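Local coordinates for phosphoethanolamine N-methyltransferase 1 (Haemonchus contortus, PDB 4KRG), which catalyses the S-adenosylmethionine-dependent N-methylation of phosphoethanolamine, probably an early step toward phosphocholine in this nematode, at residues 188-194 with 332-336; 195-199 with 210-214; 198-202 with 241-247; 215-219 with 231-235. One frame throughout, in Å; residues are numbered along the deposited sequence.

Overall arrangement
Helix 189-198 runs through contact 1 and contact 2 and hands over to strand 200-202 in contact 3, while strand 208-218 serves contact 2 and contact 4. Centres of contacts 1 and 2 lie about 12 Å apart, and the salt bridge from R197 NH1 to E332 OE2 (2.7 Å) ties them. Contact 1 also meets contact 4, about 11 Å away between centres, where Y335 OH probably hydrogen-bonds S216 OG at 2.8 Å. Contacts 2 and 3 share A198 and I199; contact 3 is outermost, its centre about 24 Å from that of contact 4. Contact 4 borders the substrate site, with the Q231 side chain about 4 Å from bound phosphoethanolamine.

Contact 1 (188-194 with 332-336); sequences FSSLYIK and EYLYR
E332 enters first, its CG lying 3.5 Å from I193 CG2 and also resting against K194 CG. The chain bends at chi2 (93°), and the two carboxylate oxygens have different partners. OE2 takes a salt bridge from R197, and OE1 reaches K194 through one water, 2.7 Å from K194 NZ and 2.8 Å from E332 OE1; the direct gap from NZ to OE1 is 4.2 Å. Beside it the backbone E332 O meets S190 CB. Y333 comes next, with the lysine crossing it at about a right angle: K194 CE is 3.3 Å from Y333 OH, a hydroxyl bonded to E263. S190 OG sits near the plane of the same ring, at its edge, and is held by Q264. From Y335 the CE2 corner packs on I193 CD1 at 3.7 Å. Last, R336 lays its guanidinium over one face of the F188 ring, R336 CZ 4.0 Å from the centroid and the planes 41° apart. NH2 is the closest atom, offset toward the rim, and D268 gives it a salt bridge. S189 faces the aliphatic root of R336, and a sodium ion lies about 3 Å from its side chain. The two helices, nearly antiparallel, thus meet through hydrocarbon, one water bridge and one cation-pi pair, while R197 of helix 189-198 and D268 of helix 249-271 probably balance the buried charges of E332 and R336.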
loop_
_atom_site.group_PDB
_atom_site.type_symbol
_atom_site.label_atom_id
_atom_site.label_comp_id
_atom_site.label_asym_id
_atom_site.label_seq_id
_atom_site.Cartn_x
_atom_site.Cartn_y
_atom_site.Cartn_z
ATOM N N PHE A 188 6.388 -2.980 -9.133
ATOM C CA PHE A 188 5.204 -2.150 -8.950
ATOM C C PHE A 188 4.499 -2.548 -7.660
ATOM O O PHE A 188 4.398 -3.734 -7.351
ATOM C CB PHE A 188 4.227 -2.350 -10.104
ATOM C CG PHE A 188 4.835 -2.170 -11.459
ATOM C CD1 PHE A 188 5.808 -1.209 -11.682
ATOM C CD2 PHE A 188 4.419 -2.959 -12.515
ATOM C CE1 PHE A 188 6.361 -1.043 -12.942
ATOM C CE2 PHE A 188 4.960 -2.798 -13.776
ATOM C CZ PHE A 188 5.934 -1.839 -13.990
ATOM N N SER A 189 4.005 -1.556 -6.920
ATOM C CA SER A 189 3.294 -1.786 -5.660
ATOM C C SER A 189 2.132 -2.750 -5.823
ATOM O O SER A 189 1.850 -3.552 -4.937
ATOM C CB SER A 189 2.763 -0.468 -5.107
ATOM O OG SER A 189 2.073 0.246 -6.113
ATOM N N SER A 190 1.457 -2.662 -6.964
ATOM C CA SER A 190 0.287 -3.494 -7.236
ATOM C C SER A 190 0.621 -4.989 -7.260
ATOM O O SER A 190 -0.217 -5.826 -6.919
ATOM C CB SER A 190 -0.357 -3.071 -8.551
ATOM O OG SER A 190 0.607 -3.034 -9.581
ATOM N N LEU A 191 1.846 -5.319 -7.653
ATOM C CA LEU A 191 2.269 -6.713 -7.764
ATOM C C LEU A 191 2.425 -7.369 -6.400
ATOM O O LEU A 191 2.137 -8.556 -6.221
ATOM C CB LEU A 191 3.585 -6.806 -8.529
ATOM C CG LEU A 191 3.532 -6.223 -9.938
ATOM C CD1 LEU A 191 4.827 -6.488 -10.680
ATOM C CD2 LEU A 191 2.364 -6.808 -10.694
ATOM N N TYR A 192 2.912 -6.600 -5.439
ATOM C CA TYR A 192 3.045 -7.120 -4.097
ATOM C C TYR A 192 1.658 -7.392 -3.527
ATOM O O TYR A 192 1.398 -8.479 -3.028
ATOM C CB TYR A 192 3.833 -6.149 -3.231
ATOM C CG TYR A 192 5.313 -6.103 -3.545
ATOM C CD1 TYR A 192 6.106 -7.237 -3.403
ATOM C CD2 TYR A 192 5.926 -4.921 -3.945
ATOM C CE1 TYR A 192 7.463 -7.198 -3.664
ATOM C CE2 TYR A 192 7.285 -4.873 -4.201
ATOM C CZ TYR A 192 8.043 -6.015 -4.059
ATOM O OH TYR A 192 9.387 -5.980 -4.324
ATOM N N ILE A 193 0.758 -6.418 -3.636
ATOM C CA ILE A 193 -0.602 -6.578 -3.114
ATOM C C ILE A 193 -1.299 -7.786 -3.741
ATOM O O ILE A 193 -1.858 -8.620 -3.035
ATOM C CB ILE A 193 -1.468 -5.320 -3.344
ATOM C CG1 ILE A 193 -0.814 -4.088 -2.716
ATOM C CG2 ILE A 193 -2.862 -5.527 -2.778
ATOM C CD1 ILE A 193 -1.372 -2.772 -3.246
ATOM N N LYS A 194 -1.247 -7.890 -5.064
ATOM C CA LYS A 194 -1.905 -8.993 -5.762
ATOM C C LYS A 194 -1.309 -10.351 -5.407
ATOM O O LYS A 194 -2.041 -11.320 -5.232
ATOM C CB LYS A 194 -1.910 -8.765 -7.278
ATOM C CG LYS A 194 -2.793 -7.594 -7.713
ATOM C CD LYS A 194 -2.970 -7.518 -9.225
ATOM C CE LYS A 194 -3.916 -8.591 -9.745
ATOM N NZ LYS A 194 -5.256 -8.502 -9.108
ATOM N N GLU A 332 -6.008 -2.509 -7.275
ATOM C CA GLU A 332 -4.545 -2.473 -7.188
ATOM C C GLU A 332 -3.857 -1.734 -8.333
ATOM O O GLU A 332 -2.951 -0.935 -8.105
ATOM C CB GLU A 332 -3.969 -3.891 -7.088
ATOM C CG GLU A 332 -4.337 -4.632 -5.821
ATOM C CD GLU A 332 -5.578 -5.498 -5.974
ATOM O OE1 GLU A 332 -6.411 -5.210 -6.856
ATOM O OE2 GLU A 332 -5.721 -6.474 -5.208
ATOM N N TYR A 333 -4.289 -2.003 -9.563
ATOM C CA TYR A 333 -3.634 -1.438 -10.735
ATOM C C TYR A 333 -3.874 0.053 -10.821
ATOM O O TYR A 333 -3.030 0.800 -11.306
ATOM C CB TYR A 333 -4.156 -2.089 -12.010
ATOM C CG TYR A 333 -3.771 -3.536 -12.184
ATOM C CD1 TYR A 333 -2.506 -3.990 -11.840
ATOM C CD2 TYR A 333 -4.675 -4.448 -12.701
ATOM C CE1 TYR A 333 -2.156 -5.318 -12.007
ATOM C CE2 TYR A 333 -4.336 -5.772 -12.874
ATOM C CZ TYR A 333 -3.074 -6.203 -12.523
ATOM O OH TYR A 333 -2.745 -7.526 -12.695
ATOM N N LEU A 334 -5.042 0.476 -10.355
ATOM C CA LEU A 334 -5.441 1.873 -10.447
ATOM C C LEU A 334 -4.823 2.657 -9.290
ATOM O O LEU A 334 -4.454 3.818 -9.433
ATOM C CB LEU A 334 -6.968 1.984 -10.495
ATOM C CG LEU A 334 -7.575 1.034 -11.540
ATOM C CD1 LEU A 334 -9.081 1.119 -11.609
ATOM C CD2 LEU A 334 -6.990 1.279 -12.904
ATOM N N TYR A 335 -4.669 1.992 -8.153
ATOM C CA TYR A 335 -3.939 2.561 -7.025
ATOM C C TYR A 335 -2.493 2.862 -7.417
ATOM O O TYR A 335 -1.973 3.934 -7.103
ATOM C CB TYR A 335 -4.018 1.610 -5.829
ATOM C CG TYR A 335 -2.981 1.779 -4.732
ATOM C CD1 TYR A 335 -3.050 2.831 -3.827
ATOM C CD2 TYR A 335 -1.981 0.835 -4.558
ATOM C CE1 TYR A 335 -2.115 2.956 -2.805
ATOM C CE2 TYR A 335 -1.049 0.942 -3.540
ATOM C CZ TYR A 335 -1.117 2.003 -2.670
ATOM O OH TYR A 335 -0.188 2.095 -1.661
ATOM N N ARG A 336 -1.850 1.926 -8.110
ATOM C CA ARG A 336 -0.494 2.147 -8.598
ATOM C C ARG A 336 -0.437 3.434 -9.449
ATOM O O ARG A 336 0.449 4.268 -9.262
ATOM C CB ARG A 336 0.007 0.906 -9.367
ATOM C CG ARG A 336 1.443 0.956 -9.957
ATOM C CD ARG A 336 1.573 1.947 -11.122
ATOM N NE ARG A 336 2.355 1.517 -12.273
ATOM C CZ ARG A 336 3.678 1.593 -12.353
ATOM N NH1 ARG A 336 4.392 2.036 -11.326
ATOM N NH2 ARG A 336 4.285 1.204 -13.459
HETATM O O HOH W 1 -7.049 -6.428 -9.240
#

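Contact 2 (195-199 with 210-214); sequences LLRAI and KFDVQ
F211, L196 and V213 make this a helix-on-sheet packing: the last turn of helix 189-198 lies against strand 208-218, which pairs antiparallel with strand 231-240 in the methyltransferase sheet. F211 gives up the largest area. Its CB sits 3.3 Å from L196 O, and that carbonyl oxygen lies in the plane of the phenyl ring at its edge, so the helix backbone itself lines the ring. The L196 side chain approaches at a slant, CD2 standing 4.0 Å from F211 CD2. With CG anti to its own carbonyl carbon (chi1 -71°), L196 carries its branch alongside the ring, toward L158 of strand 154-161, and T236 and I156 pack on F211 as well. V213, two residues further along the strand, uses one methyl for both helix partners: CG2 touches L196 CB at 3.5 Å and R197 CG at 3.8 Å. The arginine meets it crosswise, with its hydrocarbon part only; the guanidinium runs on to E332 and E356, so the apolar layer ends there in a charged margin. On the other flank I199, the first residue to leave the helix, lies beside F211 and points the same way, while L143 and M147 of helix 136-149 back it. Its terminal methyl CD1 stops near the ring plane, at the edge, 4.0 Å from F211 CE2.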
loop_
_atom_site.group_PDB
_atom_site.type_symbol
_atom_site.label_atom_id
_atom_site.label_comp_id
_atom_site.label_asym_id
_atom_site.label_seq_id
_atom_site.Cartn_x
_atom_site.Cartn_y
_atom_site.Cartn_z
ATOM N N LEU A 195 0.013 -10.422 -5.288
ATOM C CA LEU A 195 0.653 -11.683 -4.912
ATOM C C LEU A 195 0.177 -12.130 -3.541
ATOM O O LEU A 195 -0.183 -13.278 -3.351
ATOM C CB LEU A 195 2.177 -11.561 -4.925
ATOM C CG LEU A 195 2.918 -12.799 -4.405
ATOM C CD1 LEU A 195 2.497 -14.040 -5.175
ATOM C CD2 LEU A 195 4.418 -12.613 -4.483
ATOM N N LEU A 196 0.158 -11.203 -2.597
ATOM C CA LEU A 196 -0.266 -11.509 -1.242
ATOM C C LEU A 196 -1.694 -12.051 -1.207
ATOM O O LEU A 196 -1.971 -13.054 -0.549
ATOM C CB LEU A 196 -0.114 -10.270 -0.357
ATOM C CG LEU A 196 1.333 -9.881 -0.029
ATOM C CD1 LEU A 196 1.431 -8.431 0.434
ATOM C CD2 LEU A 196 1.882 -10.807 1.039
ATOM N N ARG A 197 -2.587 -11.399 -1.942
ATOM C CA ARG A 197 -3.995 -11.786 -1.970
ATOM C C ARG A 197 -4.205 -13.119 -2.681
ATOM O O ARG A 197 -5.163 -13.832 -2.398
ATOM C CB ARG A 197 -4.847 -10.696 -2.636
ATOM C CG ARG A 197 -4.873 -9.364 -1.890
ATOM C CD ARG A 197 -5.800 -8.372 -2.568
ATOM N NE ARG A 197 -7.204 -8.744 -2.407
ATOM C CZ ARG A 197 -8.204 -8.254 -3.133
ATOM N NH1 ARG A 197 -7.967 -7.379 -4.098
ATOM N NH2 ARG A 197 -9.447 -8.652 -2.903
ATOM N N ALA A 198 -3.304 -13.456 -3.596
ATOM C CA ALA A 198 -3.446 -14.673 -4.395
ATOM C C ALA A 198 -3.116 -15.938 -3.613
ATOM O O ALA A 198 -3.750 -16.974 -3.812
ATOM C CB ALA A 198 -2.581 -14.597 -5.646
ATOM N N ILE A 199 -2.113 -15.853 -2.744
ATOM C CA ILE A 199 -1.574 -17.027 -2.059
ATOM C C ILE A 199 -2.635 -17.857 -1.332
ATOM O O ILE A 199 -3.469 -17.327 -0.592
ATOM C CB ILE A 199 -0.434 -16.635 -1.079
ATOM C CG1 ILE A 199 0.837 -16.297 -1.856
ATOM C CG2 ILE A 199 -0.136 -17.761 -0.094
ATOM C CD1 ILE A 199 1.934 -15.686 -1.007
ATOM N N LYS A 210 -5.032 -18.093 3.651
ATOM C CA LYS A 210 -4.815 -16.988 2.737
ATOM C C LYS A 210 -4.343 -15.789 3.530
ATOM O O LYS A 210 -4.394 -15.783 4.761
ATOM C CB LYS A 210 -6.086 -16.644 1.958
ATOM C CG LYS A 210 -7.242 -16.149 2.803
ATOM C CD LYS A 210 -8.462 -15.933 1.918
ATOM C CE LYS A 210 -9.702 -15.651 2.741
ATOM N NZ LYS A 210 -10.882 -15.455 1.862
ATOM N N PHE A 211 -3.876 -14.778 2.814
ATOM C CA PHE A 211 -3.432 -13.544 3.422
ATOM C C PHE A 211 -4.536 -12.507 3.317
ATOM O O PHE A 211 -5.151 -12.359 2.263
ATOM C CB PHE A 211 -2.183 -13.054 2.697
ATOM C CG PHE A 211 -0.904 -13.681 3.191
ATOM C CD1 PHE A 211 -0.677 -13.853 4.549
ATOM C CD2 PHE A 211 0.068 -14.094 2.298
ATOM C CE1 PHE A 211 0.499 -14.420 5.006
ATOM C CE2 PHE A 211 1.246 -14.660 2.746
ATOM C CZ PHE A 211 1.463 -14.826 4.098
ATOM N N ASP A 212 -4.804 -11.810 4.417
ATOM C CA ASP A 212 -5.701 -10.666 4.401
ATOM C C ASP A 212 -4.835 -9.411 4.449
ATOM O O ASP A 212 -4.347 -9.032 5.524
ATOM C CB ASP A 212 -6.659 -10.715 5.595
ATOM C CG ASP A 212 -7.561 -9.494 5.681
ATOM O OD1 ASP A 212 -7.706 -8.772 4.675
ATOM O OD2 ASP A 212 -8.140 -9.255 6.760
ATOM N N VAL A 213 -4.617 -8.789 3.285
ATOM C CA VAL A 213 -3.806 -7.581 3.211
ATOM C C VAL A 213 -4.598 -6.417 3.777
ATOM O O VAL A 213 -5.529 -5.922 3.144
ATOM C CB VAL A 213 -3.369 -7.260 1.784
ATOM C CG1 VAL A 213 -2.398 -6.104 1.795
ATOM C CG2 VAL A 213 -2.715 -8.464 1.159
ATOM N N GLN A 214 -4.222 -5.980 4.972
ATOM C CA GLN A 214 -5.035 -5.031 5.709
ATOM C C GLN A 214 -4.998 -3.626 5.108
ATOM O O GLN A 214 -5.971 -2.877 5.200
ATOM C CB GLN A 214 -4.625 -5.015 7.179
ATOM C CG GLN A 214 -4.833 -6.363 7.861
ATOM C CD GLN A 214 -5.385 -6.238 9.270
ATOM O OE1 GLN A 214 -5.094 -5.276 9.980
ATOM N NE2 GLN A 214 -6.180 -7.215 9.681
HETATM O O HOH W 2 -6.456 -13.118 0.387
#

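Contact 3 (198-202 with 241-247); sequences AIRYR and AVGDEET
The guanidinium of R200 receives D244 OD2 at its edge, the carboxylate plane turned just 24° from it. NE donates to D244 OD2 at 2.8 Å, meeting the lone pair that points away from the other oxygen, while A241 CB comes up obliquely and lies 4.0 Å from R200 CD. The same guanidinium folds back on its own backbone: NH1 bonds I199 O from above the carbonyl plane and R197 O as well, so the group is held from two sides at the end of helix 189-198. R202 shows a looser version. E246 OE1 lies at its guanidinium edge but the planes are 62° apart, and the salt bridge from R202 NE to E246 OE1 is long, 3.5 Å, with a water linking the same two atoms. Strand 200-202 here has strand 208-218 along one edge, where Y201 bonds W209, and the loop 241-247 along the other. A type II beta turn from A241 to D244, with G243 at positive phi, brings D244 round to R200. T247 then takes over the strand edge: its N reaches R200 O at 3.1 Å, in the carbonyl plane on a lone pair, and its OG1 accepts R200 N at 2.8 Å. OG1 can stand in for a backbone carbonyl because chi1 of 45° sets it between the backbone N and carbonyl carbon of T247. Just before it, E246 CA offers a CA-H...O contact to R200 O.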
loop_
_atom_site.group_PDB
_atom_site.type_symbol
_atom_site.label_atom_id
_atom_site.label_comp_id
_atom_site.label_asym_id
_atom_site.label_seq_id
_atom_site.Cartn_x
_atom_site.Cartn_y
_atom_site.Cartn_z
ATOM N N ALA A 198 -3.304 -13.456 -3.596
ATOM C CA ALA A 198 -3.446 -14.673 -4.395
ATOM C C ALA A 198 -3.116 -15.938 -3.613
ATOM O O ALA A 198 -3.750 -16.974 -3.812
ATOM C CB ALA A 198 -2.581 -14.597 -5.646
ATOM N N ILE A 199 -2.113 -15.853 -2.744
ATOM C CA ILE A 199 -1.574 -17.027 -2.059
ATOM C C ILE A 199 -2.635 -17.857 -1.332
ATOM O O ILE A 199 -3.469 -17.327 -0.592
ATOM C CB ILE A 199 -0.434 -16.635 -1.079
ATOM C CG1 ILE A 199 0.837 -16.297 -1.856
ATOM C CG2 ILE A 199 -0.136 -17.761 -0.094
ATOM C CD1 ILE A 199 1.934 -15.686 -1.007
ATOM N N ARG A 200 -2.603 -19.163 -1.579
ATOM C CA ARG A 200 -3.398 -20.133 -0.843
ATOM C C ARG A 200 -2.452 -21.246 -0.430
ATOM O O ARG A 200 -1.892 -21.929 -1.284
ATOM C CB ARG A 200 -4.505 -20.705 -1.725
ATOM C CG ARG A 200 -5.524 -19.691 -2.199
ATOM C CD ARG A 200 -6.270 -19.091 -1.034
ATOM N NE ARG A 200 -7.283 -18.142 -1.475
ATOM C CZ ARG A 200 -7.039 -16.871 -1.767
ATOM N NH1 ARG A 200 -5.809 -16.385 -1.670
ATOM N NH2 ARG A 200 -8.030 -16.089 -2.161
ATOM N N TYR A 201 -2.276 -21.426 0.873
ATOM C CA TYR A 201 -1.332 -22.410 1.395
ATOM C C TYR A 201 -2.024 -23.482 2.228
ATOM O O TYR A 201 -2.767 -23.165 3.159
ATOM C CB TYR A 201 -0.282 -21.701 2.250
ATOM C CG TYR A 201 0.661 -22.615 3.005
ATOM C CD1 TYR A 201 1.802 -23.114 2.400
ATOM C CD2 TYR A 201 0.420 -22.963 4.336
ATOM C CE1 TYR A 201 2.670 -23.943 3.090
ATOM C CE2 TYR A 201 1.285 -23.792 5.031
ATOM C CZ TYR A 201 2.404 -24.277 4.404
ATOM O OH TYR A 201 3.266 -25.099 5.087
ATOM N N ARG A 202 -1.772 -24.747 1.896
ATOM C CA ARG A 202 -2.247 -25.852 2.719
ATOM C C ARG A 202 -1.139 -26.300 3.658
ATOM O O ARG A 202 -0.055 -26.682 3.211
ATOM C CB ARG A 202 -2.694 -27.037 1.863
ATOM C CG ARG A 202 -3.371 -28.139 2.671
ATOM C CD ARG A 202 -3.884 -29.294 1.803
ATOM N NE ARG A 202 -5.123 -28.975 1.093
ATOM C CZ ARG A 202 -6.347 -29.148 1.590
ATOM N NH1 ARG A 202 -6.509 -29.638 2.809
ATOM N NH2 ARG A 202 -7.413 -28.830 0.867
ATOM N N ALA A 241 -8.751 -19.966 4.675
ATOM C CA ALA A 241 -9.373 -19.911 3.360
ATOM C C ALA A 241 -10.147 -21.203 3.114
ATOM O O ALA A 241 -9.722 -22.041 2.318
ATOM C CB ALA A 241 -8.328 -19.717 2.289
ATOM N N VAL A 242 -11.278 -21.356 3.801
ATOM C CA VAL A 242 -12.085 -22.576 3.715
ATOM C C VAL A 242 -12.548 -22.857 2.283
ATOM O O VAL A 242 -13.111 -21.986 1.623
ATOM C CB VAL A 242 -13.328 -22.501 4.635
ATOM C CG1 VAL A 242 -14.183 -23.751 4.486
ATOM C CG2 VAL A 242 -12.913 -22.310 6.089
ATOM N N GLY A 243 -12.297 -24.073 1.808
ATOM C CA GLY A 243 -12.786 -24.490 0.509
ATOM C C GLY A 243 -11.958 -24.030 -0.675
ATOM O O GLY A 243 -12.259 -24.383 -1.813
ATOM N N ASP A 244 -10.919 -23.242 -0.424
ATOM C CA ASP A 244 -10.079 -22.758 -1.510
ATOM C C ASP A 244 -9.099 -23.840 -1.947
ATOM O O ASP A 244 -8.951 -24.854 -1.264
ATOM C CB ASP A 244 -9.339 -21.491 -1.086
ATOM C CG ASP A 244 -10.265 -20.296 -0.939
ATOM O OD1 ASP A 244 -11.501 -20.491 -0.935
ATOM O OD2 ASP A 244 -9.759 -19.160 -0.823
ATOM N N GLU A 245 -8.446 -23.630 -3.088
ATOM C CA GLU A 245 -7.453 -24.579 -3.594
ATOM C C GLU A 245 -6.048 -23.971 -3.586
ATOM O O GLU A 245 -5.888 -22.770 -3.809
ATOM C CB GLU A 245 -7.814 -25.042 -5.007
ATOM C CG GLU A 245 -7.859 -23.923 -6.042
ATOM C CD GLU A 245 -7.884 -24.445 -7.470
ATOM O OE1 GLU A 245 -8.272 -25.613 -7.674
ATOM O OE2 GLU A 245 -7.508 -23.690 -8.391
ATOM N N GLU A 246 -5.038 -24.803 -3.334
ATOM C CA GLU A 246 -3.661 -24.325 -3.209
ATOM C C GLU A 246 -3.195 -23.604 -4.458
ATOM O O GLU A 246 -3.637 -23.904 -5.566
ATOM C CB GLU A 246 -2.703 -25.484 -2.930
ATOM C CG GLU A 246 -2.913 -26.161 -1.601
ATOM C CD GLU A 246 -2.024 -27.370 -1.418
ATOM O OE1 GLU A 246 -2.566 -28.494 -1.321
ATOM O OE2 GLU A 246 -0.788 -27.197 -1.367
ATOM N N THR A 247 -2.303 -22.643 -4.270
ATOM C CA THR A 247 -1.655 -21.998 -5.393
ATOM C C THR A 247 -0.209 -22.426 -5.357
ATOM O O THR A 247 0.492 -22.153 -4.387
ATOM C CB THR A 247 -1.730 -20.471 -5.303
ATOM O OG1 THR A 247 -1.407 -20.059 -3.970
ATOM C CG2 THR A 247 -3.124 -19.990 -5.651
HETATM O O HOH W 3 0.600 -25.164 -0.431
HETATM O O HOH W 4 -5.385 -28.966 -1.930
#

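Contact 4 (215-219 with 231-235); sequences WSCSV and QVHWL
H233 and W215 form the tight core of this strand pair. The indole edge points at the imidazole face in a T-shaped stack, six-membered ring and imidazole centroids 4.7 Å apart and planes at 71°, with W215 CZ3 over the middle of the H233 ring. W215 and H233 project from the same face of the sheet, and chi1 of 41° (W215) and 69° (H233) brings the rings across to each other. The backbone bonds run from here toward V219: C217 and H233 make an antiparallel hydrogen-bonded pair, C217 N to H233 O at 3.1 Å and H233 N to C217 O at 2.9 Å, and V219 N reaches Q231 O at 2.8 Å. H233 ND1 is hydrogen-bonded to H157 NE2. On the other face V232 CG1 sits over the rim of the W234 ring, and S216 OG, whose partner is Y335, lies 2.8 Å from W234 NE1. Toward W215 and L235 the pairing loosens. W215 O and L235 N have no hydrogen-bond partner although both are buried; L235 N instead lies over the indole face, near its rim, and L235 CB packs 3.4 Å from W215 CZ2. At the opposite end the Q231 side chain leads away from the strand pair to R159, W129 and S161, the last two lining the phosphoethanolamine pocket. Strand 231-240, antiparallel to both 154-161 and 208-218 and lying between them, is consistent with the inserted last strand of the class I S-adenosylmethionine-dependent methyltransferase sheet, here reaching the substrate site.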
loop_
_atom_site.group_PDB
_atom_site.type_symbol
_atom_site.label_atom_id
_atom_site.label_comp_id
_atom_site.label_asym_id
_atom_site.label_seq_id
_atom_site.Cartn_x
_atom_site.Cartn_y
_atom_site.Cartn_z
ATOM N N TRP A 215 -3.871 -3.280 4.496
ATOM C CA TRP A 215 -3.702 -1.972 3.886
ATOM C C TRP A 215 -2.455 -1.904 3.048
ATOM O O TRP A 215 -1.564 -2.746 3.173
ATOM C CB TRP A 215 -3.650 -0.856 4.937
ATOM C CG TRP A 215 -2.870 -1.137 6.200
ATOM C CD1 TRP A 215 -3.387 -1.544 7.382
ATOM C CD2 TRP A 215 -1.453 -0.967 6.418
ATOM N NE1 TRP A 215 -2.396 -1.662 8.323
ATOM C CE2 TRP A 215 -1.204 -1.310 7.763
ATOM C CE3 TRP A 215 -0.387 -0.563 5.614
ATOM C CZ2 TRP A 215 0.077 -1.264 8.320
ATOM C CZ3 TRP A 215 0.888 -0.524 6.167
ATOM C CH2 TRP A 215 1.106 -0.873 7.511
ATOM N N SER A 216 -2.420 -0.895 2.184
ATOM C CA SER A 216 -1.208 -0.474 1.502
ATOM C C SER A 216 -1.057 1.026 1.739
ATOM O O SER A 216 -1.979 1.796 1.474
ATOM C CB SER A 216 -1.316 -0.749 0.007
ATOM O OG SER A 216 -0.093 -0.472 -0.651
ATOM N N CYS A 217 0.101 1.444 2.231
ATOM C CA CYS A 217 0.314 2.841 2.584
ATOM C C CYS A 217 1.702 3.261 2.163
ATOM O O CYS A 217 2.596 2.433 2.074
ATOM C CB CYS A 217 0.184 3.032 4.094
ATOM S SG CYS A 217 -1.462 2.775 4.779
ATOM N N SER A 218 1.868 4.552 1.908
ATOM C CA SER A 218 3.168 5.136 1.605
ATOM C C SER A 218 3.793 5.579 2.919
ATOM O O SER A 218 3.119 6.157 3.771
ATOM C CB SER A 218 3.005 6.365 0.712
ATOM O OG SER A 218 2.366 6.062 -0.506
ATOM N N VAL A 219 5.081 5.322 3.085
ATOM C CA VAL A 219 5.770 5.698 4.311
ATOM C C VAL A 219 5.830 7.220 4.401
ATOM O O VAL A 219 6.408 7.867 3.522
ATOM C CB VAL A 219 7.188 5.116 4.318
ATOM C CG1 VAL A 219 7.941 5.550 5.569
ATOM C CG2 VAL A 219 7.133 3.601 4.213
ATOM N N GLN A 231 7.501 4.410 -1.487
ATOM C CA GLN A 231 7.967 3.588 -0.381
ATOM C C GLN A 231 6.721 3.007 0.249
ATOM O O GLN A 231 6.048 3.665 1.044
ATOM C CB GLN A 231 8.723 4.433 0.631
ATOM C CG GLN A 231 10.044 4.936 0.096
ATOM C CD GLN A 231 11.022 3.811 -0.112
ATOM O OE1 GLN A 231 11.455 3.176 0.847
ATOM N NE2 GLN A 231 11.362 3.537 -1.370
ATOM N N VAL A 232 6.398 1.777 -0.128
ATOM C CA VAL A 232 5.092 1.224 0.177
ATOM C C VAL A 232 5.214 0.067 1.153
ATOM O O VAL A 232 6.099 -0.785 1.029
ATOM C CB VAL A 232 4.346 0.783 -1.109
ATOM C CG1 VAL A 232 2.901 0.402 -0.791
ATOM C CG2 VAL A 232 4.368 1.901 -2.163
ATOM N N HIS A 233 4.333 0.055 2.147
ATOM C CA HIS A 233 4.307 -1.045 3.102
ATOM C C HIS A 233 2.902 -1.581 3.355
ATOM O O HIS A 233 1.902 -0.919 3.057
ATOM C CB HIS A 233 5.062 -0.714 4.400
ATOM C CG HIS A 233 4.410 0.325 5.264
ATOM N ND1 HIS A 233 4.383 0.219 6.641
ATOM C CD2 HIS A 233 3.819 1.501 4.968
ATOM C CE1 HIS A 233 3.786 1.280 7.151
ATOM N NE2 HIS A 233 3.428 2.075 6.152
ATOM N N TRP A 234 2.851 -2.805 3.874
ATOM C CA TRP A 234 1.612 -3.551 4.020
ATOM C C TRP A 234 1.655 -4.348 5.305
ATOM O O TRP A 234 2.683 -4.928 5.643
ATOM C CB TRP A 234 1.449 -4.549 2.867
ATOM C CG TRP A 234 1.632 -3.967 1.505
ATOM C CD1 TRP A 234 0.671 -3.404 0.719
ATOM C CD2 TRP A 234 2.855 -3.901 0.765
ATOM N NE1 TRP A 234 1.220 -2.984 -0.461
ATOM C CE2 TRP A 234 2.554 -3.274 -0.463
ATOM C CE3 TRP A 234 4.170 -4.294 1.018
ATOM C CZ2 TRP A 234 3.532 -3.039 -1.432
ATOM C CZ3 TRP A 234 5.137 -4.055 0.054
ATOM C CH2 TRP A 234 4.811 -3.438 -1.155
ATOM N N LEU A 235 0.535 -4.385 6.013
ATOM C CA LEU A 235 0.370 -5.320 7.119
ATOM C C LEU A 235 -0.639 -6.364 6.668
ATOM O O LEU A 235 -1.726 -6.032 6.194
ATOM C CB LEU A 235 -0.121 -4.613 8.380
ATOM C CG LEU A 235 -0.199 -5.489 9.634
ATOM C CD1 LEU A 235 1.167 -6.033 9.991
ATOM C CD2 LEU A 235 -0.763 -4.683 10.793
#